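Local coordinates for austinol synthesis protein H (Emericella nidulans FGSC A4, PDB 5X9K) that takes part, as a homodimeric isomerase of the Trt14 family, in the biosynthesis of the fungal meroterpenoids austinol and dehydroaustinol, at residues Y88-R93 and T126-I131; L132-N135 and M140-D143. All blocks are in the same frame, centred on the assembly; numbering follows the deposited sequence.

Interaction 1. Residues Y88-R93 and T126-I131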
ATOM      1  N   TYR A  88      17.291   0.227 -18.278  1.00 21.71           N
ATOM      2  CA  TYR A  88      18.636   0.805 -18.341  1.00 24.54           C
ATOM      3  C   TYR A  88      19.080   1.296 -16.969  1.00 22.69           C
ATOM      4  O   TYR A  88      20.246   1.157 -16.596  1.00 21.17           O
ATOM      5  CB  TYR A  88      18.679   1.964 -19.334  1.00 25.70           C
ATOM      6  CG  TYR A  88      18.223   1.612 -20.729  1.00 29.25           C
ATOM      7  CD1 TYR A  88      19.060   0.933 -21.600  1.00 30.51           C
ATOM      8  CD2 TYR A  88      16.961   1.972 -21.175  1.00 29.23           C
ATOM      9  CE1 TYR A  88      18.645   0.607 -22.877  1.00 35.86           C
ATOM     10  CE2 TYR A  88      16.535   1.652 -22.455  1.00 29.88           C
ATOM     11  CZ  TYR A  88      17.383   0.970 -23.300  1.00 35.33           C
ATOM     12  OH  TYR A  88      16.973   0.649 -24.572  1.00 41.53           O
ATOM     13  N   ASN A  89      18.168   1.900 -16.219  1.00 19.74           N
ATOM     14  CA  ASN A  89      18.435   2.277 -14.839  1.00 16.86           C
ATOM     15  C   ASN A  89      17.118   2.245 -14.087  1.00 20.12           C
ATOM     16  O   ASN A  89      16.038   2.316 -14.681  1.00 18.30           O
ATOM     17  CB  ASN A  89      19.088   3.658 -14.737  1.00 20.97           C
ATOM     18  CG  ASN A  89      18.240   4.743 -15.359  1.00 23.52           C
ATOM     19  OD1 ASN A  89      17.259   5.196 -14.766  1.00 25.17           O
ATOM     20  ND2 ASN A  89      18.601   5.154 -16.574  1.00 23.77           N
ATOM     21  N   PHE A  90      17.213   2.140 -12.765  1.00 19.93           N
ATOM     22  CA  PHE A  90      16.016   2.054 -11.943  1.00 20.52           C
ATOM     23  C   PHE A  90      16.417   2.324 -10.507  1.00 19.55           C
ATOM     24  O   PHE A  90      17.517   1.968 -10.093  1.00 23.08           O
ATOM     25  CB  PHE A  90      15.353   0.679 -12.070  1.00 20.50           C
ATOM     26  CG  PHE A  90      14.097   0.531 -11.259  1.00 19.36           C
ATOM     27  CD1 PHE A  90      12.893   1.046 -11.723  1.00 20.55           C
ATOM     28  CD2 PHE A  90      14.121  -0.127 -10.034  1.00 19.57           C
ATOM     29  CE1 PHE A  90      11.730   0.916 -10.977  1.00 18.87           C
ATOM     30  CE2 PHE A  90      12.958  -0.274  -9.287  1.00 21.42           C
ATOM     31  CZ  PHE A  90      11.762   0.241  -9.762  1.00 20.63           C
ATOM     32  N   GLN A  91      15.534   2.973  -9.760  1.00 16.90           N
ATOM     33  CA  GLN A  91      15.845   3.246  -8.367  1.00 22.95           C
ATOM     34  C   GLN A  91      14.557   3.265  -7.560  1.00 20.37           C
ATOM     35  O   GLN A  91      13.543   3.772  -8.035  1.00 16.19           O
ATOM     36  CB  GLN A  91      16.587   4.580  -8.251  1.00 20.49           C
ATOM     37  CG  GLN A  91      16.739   5.100  -6.849  1.00 29.82           C
ATOM     38  CD  GLN A  91      17.346   6.485  -6.823  1.00 32.01           C
ATOM     39  OE1 GLN A  91      16.830   7.422  -7.448  1.00 28.96           O
ATOM     40  NE2 GLN A  91      18.454   6.622  -6.104  1.00 37.11           N
ATOM     41  N   LEU A  92      14.595   2.675  -6.364  1.00 15.33           N
ATOM     42  CA  LEU A  92      13.540   2.854  -5.373  1.00 17.37           C
ATOM     43  C   LEU A  92      14.006   3.875  -4.350  1.00 22.73           C
ATOM     44  O   LEU A  92      15.143   3.802  -3.876  1.00 17.04           O
ATOM     45  CB  LEU A  92      13.211   1.555  -4.639  1.00 15.38           C
ATOM     46  CG  LEU A  92      12.659   0.337  -5.363  1.00 19.08           C
ATOM     47  CD1 LEU A  92      12.383  -0.704  -4.297  1.00 20.86           C
ATOM     48  CD2 LEU A  92      11.394   0.671  -6.152  1.00 18.60           C
ATOM     49  N   ARG A  93      13.124   4.807  -3.996  1.00 19.08           N
ATOM     50  CA  ARG A  93      13.441   5.859  -3.042  1.00 19.94           C
ATOM     51  C   ARG A  93      12.236   6.108  -2.151  1.00 22.49           C
ATOM     52  O   ARG A  93      11.097   6.033  -2.611  1.00 18.01           O
ATOM     53  CB  ARG A  93      13.820   7.164  -3.765  1.00 26.54           C
ATOM     54  CG  ARG A  93      14.358   8.261  -2.841  1.00 44.49           C
ATOM     55  CD  ARG A  93      15.852   8.522  -3.064  1.00 48.39           C
ATOM     56  NE  ARG A  93      16.108   9.234  -4.316  1.00 48.76           N
ATOM     57  CZ  ARG A  93      17.316   9.417  -4.847  1.00 46.75           C
ATOM     58  NH1 ARG A  93      18.395   8.934  -4.244  1.00 45.39           N
ATOM     59  NH2 ARG A  93      17.447  10.081  -5.989  1.00 47.93           N
ATOM     60  N   THR A 126       6.421   4.755 -10.772  1.00 18.19           N
ATOM     61  CA  THR A 126       5.353   4.120 -10.030  1.00 16.80           C
ATOM     62  C   THR A 126       5.600   4.383  -8.551  1.00 17.25           C
ATOM     63  O   THR A 126       6.563   5.061  -8.177  1.00 18.30           O
ATOM     64  CB  THR A 126       5.290   2.628 -10.370  1.00 20.38           C
ATOM     65  OG1 THR A 126       4.033   2.083  -9.947  1.00 15.13           O
ATOM     66  CG2 THR A 126       6.475   1.862  -9.731  1.00 14.35           C
ATOM     67  N   GLU A 127       4.705   3.886  -7.707  1.00 13.74           N
ATOM     68  CA  GLU A 127       4.898   3.981  -6.267  1.00 12.51           C
ATOM     69  C   GLU A 127       4.306   2.763  -5.577  1.00 13.42           C
ATOM     70  O   GLU A 127       3.554   1.989  -6.169  1.00 14.38           O
ATOM     71  CB  GLU A 127       4.290   5.257  -5.698  1.00 15.58           C
ATOM     72  CG  GLU A 127       2.854   5.455  -6.090  1.00 18.31           C
ATOM     73  CD  GLU A 127       2.341   6.821  -5.710  1.00 18.70           C
ATOM     74  OE1 GLU A 127       2.370   7.157  -4.503  1.00 19.75           O
ATOM     75  OE2 GLU A 127       1.903   7.554  -6.629  1.00 20.69           O
ATOM     76  N   TYR A 128       4.658   2.610  -4.296  1.00 11.66           N
ATOM     77  CA  TYR A 128       4.238   1.465  -3.502  1.00 12.74           C
ATOM     78  C   TYR A 128       4.178   1.861  -2.036  1.00 13.59           C
ATOM     79  O   TYR A 128       4.774   2.851  -1.615  1.00 15.30           O
ATOM     80  CB  TYR A 128       5.207   0.272  -3.591  1.00 15.67           C
ATOM     81  CG  TYR A 128       5.927   0.042  -4.890  1.00 15.06           C
ATOM     82  CD1 TYR A 128       5.597  -1.049  -5.706  1.00 16.35           C
ATOM     83  CD2 TYR A 128       6.966   0.874  -5.288  1.00 19.03           C
ATOM     84  CE1 TYR A 128       6.277  -1.276  -6.883  1.00 21.21           C
ATOM     85  CE2 TYR A 128       7.636   0.652  -6.459  1.00 18.66           C
ATOM     86  CZ  TYR A 128       7.296  -0.418  -7.248  1.00 20.27           C
ATOM     87  OH  TYR A 128       7.989  -0.615  -8.415  1.00 27.98           O
ATOM     88  N   VAL A 129       3.479   1.046  -1.254  1.00 13.09           N
ATOM     89  CA  VAL A 129       3.727   0.941   0.176  1.00 13.59           C
ATOM     90  C   VAL A 129       4.453  -0.379   0.394  1.00 13.24           C
ATOM     91  O   VAL A 129       3.964  -1.439  -0.012  1.00 13.86           O
ATOM     92  CB  VAL A 129       2.431   1.015   0.995  1.00 15.58           C
ATOM     93  CG1 VAL A 129       2.736   0.878   2.490  1.00 11.73           C
ATOM     94  CG2 VAL A 129       1.705   2.347   0.723  1.00 13.58           C
ATOM     95  N   TYR A 130       5.640  -0.312   0.984  1.00 11.15           N
ATOM     96  CA  TYR A 130       6.338  -1.509   1.418  1.00 11.49           C
ATOM     97  C   TYR A 130       6.131  -1.658   2.913  1.00 11.18           C
ATOM     98  O   TYR A 130       6.261  -0.685   3.660  1.00 12.32           O
ATOM     99  CB  TYR A 130       7.844  -1.421   1.134  1.00 13.38           C
ATOM    100  CG  TYR A 130       8.293  -1.756  -0.272  1.00 15.87           C
ATOM    101  CD1 TYR A 130       7.383  -1.977  -1.302  1.00 16.47           C
ATOM    102  CD2 TYR A 130       9.653  -1.882  -0.556  1.00 15.05           C
ATOM    103  CE1 TYR A 130       7.827  -2.310  -2.585  1.00 14.15           C
ATOM    104  CE2 TYR A 130      10.095  -2.192  -1.809  1.00 16.55           C
ATOM    105  CZ  TYR A 130       9.194  -2.409  -2.820  1.00 15.87           C
ATOM    106  OH  TYR A 130       9.671  -2.731  -4.065  1.00 18.02           O
ATOM    107  N   ILE A 131       5.840  -2.873   3.359  1.00 12.44           N
ATOM    108  CA  ILE A 131       5.936  -3.219   4.783  1.00 13.41           C
ATOM    109  C   ILE A 131       6.975  -4.325   4.907  1.00 12.54           C
ATOM    110  O   ILE A 131       6.737  -5.457   4.469  1.00 13.69           O
ATOM    111  CB  ILE A 131       4.593  -3.660   5.377  1.00 17.58           C
ATOM    112  CG1 ILE A 131       3.561  -2.535   5.258  1.00 14.32           C
ATOM    113  CG2 ILE A 131       4.779  -4.049   6.837  1.00 14.64           C
ATOM    114  CD1 ILE A 131       2.156  -2.931   5.680  1.00 17.00           C
TER

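Interaction 2. Residues L132-N135 and M140-D143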
ATOM      1  N   LEU A 132       8.115  -4.013   5.523  1.00 13.46           N
ATOM      2  CA  LEU A 132       9.240  -4.941   5.603  1.00 13.37           C
ATOM      3  C   LEU A 132       9.386  -5.419   7.039  1.00 14.96           C
ATOM      4  O   LEU A 132       9.544  -4.596   7.951  1.00 18.01           O
ATOM      5  CB  LEU A 132      10.530  -4.275   5.126  1.00 12.13           C
ATOM      6  CG  LEU A 132      10.428  -3.618   3.738  1.00 11.70           C
ATOM      7  CD1 LEU A 132      11.720  -2.930   3.351  1.00 16.23           C
ATOM      8  CD2 LEU A 132      10.042  -4.651   2.700  1.00 13.22           C
ATOM      9  N   GLN A 133       9.320  -6.740   7.233  1.00 17.61           N
ATOM     10  CA  GLN A 133       9.603  -7.373   8.520  1.00 16.35           C
ATOM     11  C   GLN A 133      11.030  -7.901   8.494  1.00 13.56           C
ATOM     12  O   GLN A 133      11.380  -8.696   7.619  1.00 17.11           O
ATOM     13  CB  GLN A 133       8.632  -8.520   8.802  1.00 19.29           C
ATOM     14  CG  GLN A 133       8.762  -9.171  10.203  1.00 21.34           C
ATOM     15  CD  GLN A 133       7.748 -10.292  10.407  1.00 24.25           C
ATOM     16  OE1 GLN A 133       6.558 -10.096  10.210  1.00 28.10           O
ATOM     17  NE2 GLN A 133       8.226 -11.481  10.774  1.00 23.80           N
ATOM     18  N   ILE A 134      11.840  -7.478   9.462  1.00 17.35           N
ATOM     19  CA  ILE A 134      13.245  -7.869   9.530  1.00 15.95           C
ATOM     20  C   ILE A 134      13.371  -9.072  10.461  1.00 16.94           C
ATOM     21  O   ILE A 134      12.571  -9.240  11.389  1.00 18.31           O
ATOM     22  CB  ILE A 134      14.103  -6.681  10.005  1.00 14.80           C
ATOM     23  CG1 ILE A 134      13.800  -5.427   9.174  1.00 17.64           C
ATOM     24  CG2 ILE A 134      15.591  -7.018   9.978  1.00 18.18           C
ATOM     25  CD1 ILE A 134      13.914  -5.668   7.688  1.00 17.64           C
ATOM     26  N   ASN A 135      14.359  -9.935  10.204  1.00 18.22           N
ATOM     27  CA  ASN A 135      14.540 -11.090  11.082  1.00 19.42           C
ATOM     28  C   ASN A 135      15.050 -10.645  12.455  1.00 20.96           C
ATOM     29  O   ASN A 135      15.385  -9.479  12.681  1.00 20.13           O
ATOM     30  CB  ASN A 135      15.476 -12.137  10.459  1.00 21.85           C
ATOM     31  CG  ASN A 135      16.861 -11.601  10.118  1.00 21.73           C
ATOM     32  OD1 ASN A 135      17.172 -10.438  10.334  1.00 19.97           O
ATOM     33  ND2 ASN A 135      17.706 -12.478   9.571  1.00 20.76           N
ATOM     34  N   MET A 140      18.181  -9.349   7.646  1.00 19.35           N
ATOM     35  CA  MET A 140      17.506  -9.704   6.403  1.00 20.39           C
ATOM     36  C   MET A 140      16.000  -9.470   6.501  1.00 19.10           C
ATOM     37  O   MET A 140      15.419  -9.437   7.585  1.00 19.02           O
ATOM     38  CB  MET A 140      17.798 -11.160   6.030  1.00 22.66           C
ATOM     39  CG  MET A 140      19.200 -11.395   5.418  1.00 23.56           C
ATOM     40  SD  MET A 140      19.326 -13.082   4.871  1.00 34.06           S
ATOM     41  CE  MET A 140      19.072 -13.909   6.438  1.00 29.00           C
ATOM     42  N   VAL A 141      15.375  -9.277   5.342  1.00 15.38           N
ATOM     43  CA  VAL A 141      13.922  -9.181   5.264  1.00 14.78           C
ATOM     44  C   VAL A 141      13.343 -10.588   5.258  1.00 17.22           C
ATOM     45  O   VAL A 141      13.715 -11.419   4.419  1.00 17.62           O
ATOM     46  CB  VAL A 141      13.490  -8.411   3.998  1.00 16.69           C
ATOM     47  CG1 VAL A 141      11.959  -8.424   3.858  1.00 14.87           C
ATOM     48  CG2 VAL A 141      14.012  -6.980   4.023  1.00 17.07           C
ATOM     49  N   GLU A 142      12.432 -10.866   6.195  1.00 15.44           N
ATOM     50  CA  GLU A 142      11.752 -12.158   6.237  1.00 16.87           C
ATOM     51  C   GLU A 142      10.279 -12.079   5.877  1.00 17.51           C
ATOM     52  O   GLU A 142       9.645 -13.121   5.708  1.00 18.33           O
ATOM     53  CB  GLU A 142      11.901 -12.808   7.627  1.00 19.74           C
ATOM     54  CG  GLU A 142      11.265 -12.030   8.771  1.00 19.28           C
ATOM     55  CD  GLU A 142      11.465 -12.700  10.127  1.00 24.56           C
ATOM     56  OE1 GLU A 142      12.369 -13.564  10.254  1.00 23.33           O
ATOM     57  OE2 GLU A 142      10.719 -12.352  11.064  1.00 22.91           O
ATOM     58  N   ASP A 143       9.717 -10.883   5.751  1.00 17.76           N
ATOM     59  CA  ASP A 143       8.393 -10.735   5.162  1.00 20.33           C
ATOM     60  C   ASP A 143       8.390  -9.435   4.376  1.00 17.58           C
ATOM     61  O   ASP A 143       8.724  -8.379   4.914  1.00 17.81           O
ATOM     62  CB  ASP A 143       7.301 -10.759   6.231  1.00 18.34           C
ATOM     63  CG  ASP A 143       5.915 -11.049   5.646  1.00 26.34           C
ATOM     64  OD1 ASP A 143       5.373 -10.192   4.915  1.00 23.42           O
ATOM     65  OD2 ASP A 143       5.376 -12.149   5.904  1.00 29.08           O
TER

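Interaction 1. Residues Y88-R93 and T126-I131
Tyr-128 is the first residue of strand 126-131 to meet strand 89-93, where it touches Phe-90 and Leu-92. Its hydroxyl lies at the edge of the Phe-90 ring, near the ring plane, with OH of Tyr-128 4.1 Å from CZ of Phe-90. The two side chains come from opposite directions. The Tyr-128 ring also meets a methyl group: CE2 of Tyr-128 is 3.8 Å from CD2 of Leu-92. Tyr-130 follows two residues on and receives the other branch of the same leucine. CD1 of Leu-92 lies 3.4 Å from OH and 3.7 Å from CE2 of Tyr-130. In Leu-92, CD1 is extended away from the main chain (chi2 -177°), which carries it to Tyr-130 and leaves CD2 for Tyr-128. The leucine crosses both tyrosine side chains at about a right angle. No hydrogen bond joins the segments, so the contact is van der Waals packing. Here Phe-40 also covers Leu-92 and Tyr-130, and Phe-144 meets the Tyr-130 ring edge-to-face. The two segment axes approach to 9.0 Å at 43°. They are not sheet neighbours: strand 108-119 pairs with both and lends Ile-113 to the packing. The contact therefore fills the inside of the curved sheet, while Val-129 and Ile-131 pack on the second subunit.

Interaction 2. Residues L132-N135 and M140-D143
Gln-133 faces both Glu-142 and Asp-143 across the antiparallel pairing, which makes a classic beta bulge. Its carbonyl O serves both residues. Glu-142 N bonds to Gln-133 O at 2.8 Å, and the bond from Asp-143 N to the same O is weak at 3.3 Å. The amide N of Gln-133 is used as well, giving a nearly straight bond (175°) to Asp-143 O at 2.9 Å. Closer to the turn, Asn-135 N donates to Met-140 O at 2.9 Å.

Side chains add two further bonds. NE2 of Gln-133 reaches OE2 of Glu-142 at 2.7 Å. The acceptor lies in the glutamine amide plane but is met on the anti side of the carboxylate. The Gln-133 chain runs out extended, with CG anti to the backbone N (chi1 -174°), and this brings its amide to the carboxylate. OE1 of Gln-133 takes a weak hydrogen bond from Lys-108 NZ. The same Glu-142 OE2 also forms a salt bridge with Arg-107, whose NE bonds to Ile-134 O. OD1 of Asn-135 accepts a bond from Met-140 N at 3.1 Å, the donor lying 51° out of the carbonyl plane, and another from Thr-139 N. The Asp-143 carboxylate turns to Arg-59 instead, although CB of Asp-143 touches CB of Gln-133 at 3.7 Å.

Beneath the polar groups, CD1 of Ile-134 meets CG2 of Val-141 at 3.9 Å, near helix 26-38. The contact thus closes the hairpin of strands 122-134 and 141-148. The bulge sets two successive acids opposite one glutamine, each paired with an arginine. These pairings would be expected to favour the ionised form of both acids.

Strand 87-94 follows helix 73-86, and strand 108-119 folds back beside it. Strand 122-134 then returns on the far side of 108-119. Interaction 1 closes this excursion, joining residues 88-93 to 126-131 over the strand between them. The same strand runs straight on into residues 132-135. Interaction 2 then closes a tight hairpin, with four residues between its segments, and starts strand 141-148. The contacts follow in series, neither nested nor crossed, with centres about 18 Å apart. One ties the strands of the curved sheet across its inner side; the other adds strand 141-148, which in turn pairs with strand 56-61. The fold is consistent with an NTF2-like alpha+beta barrel.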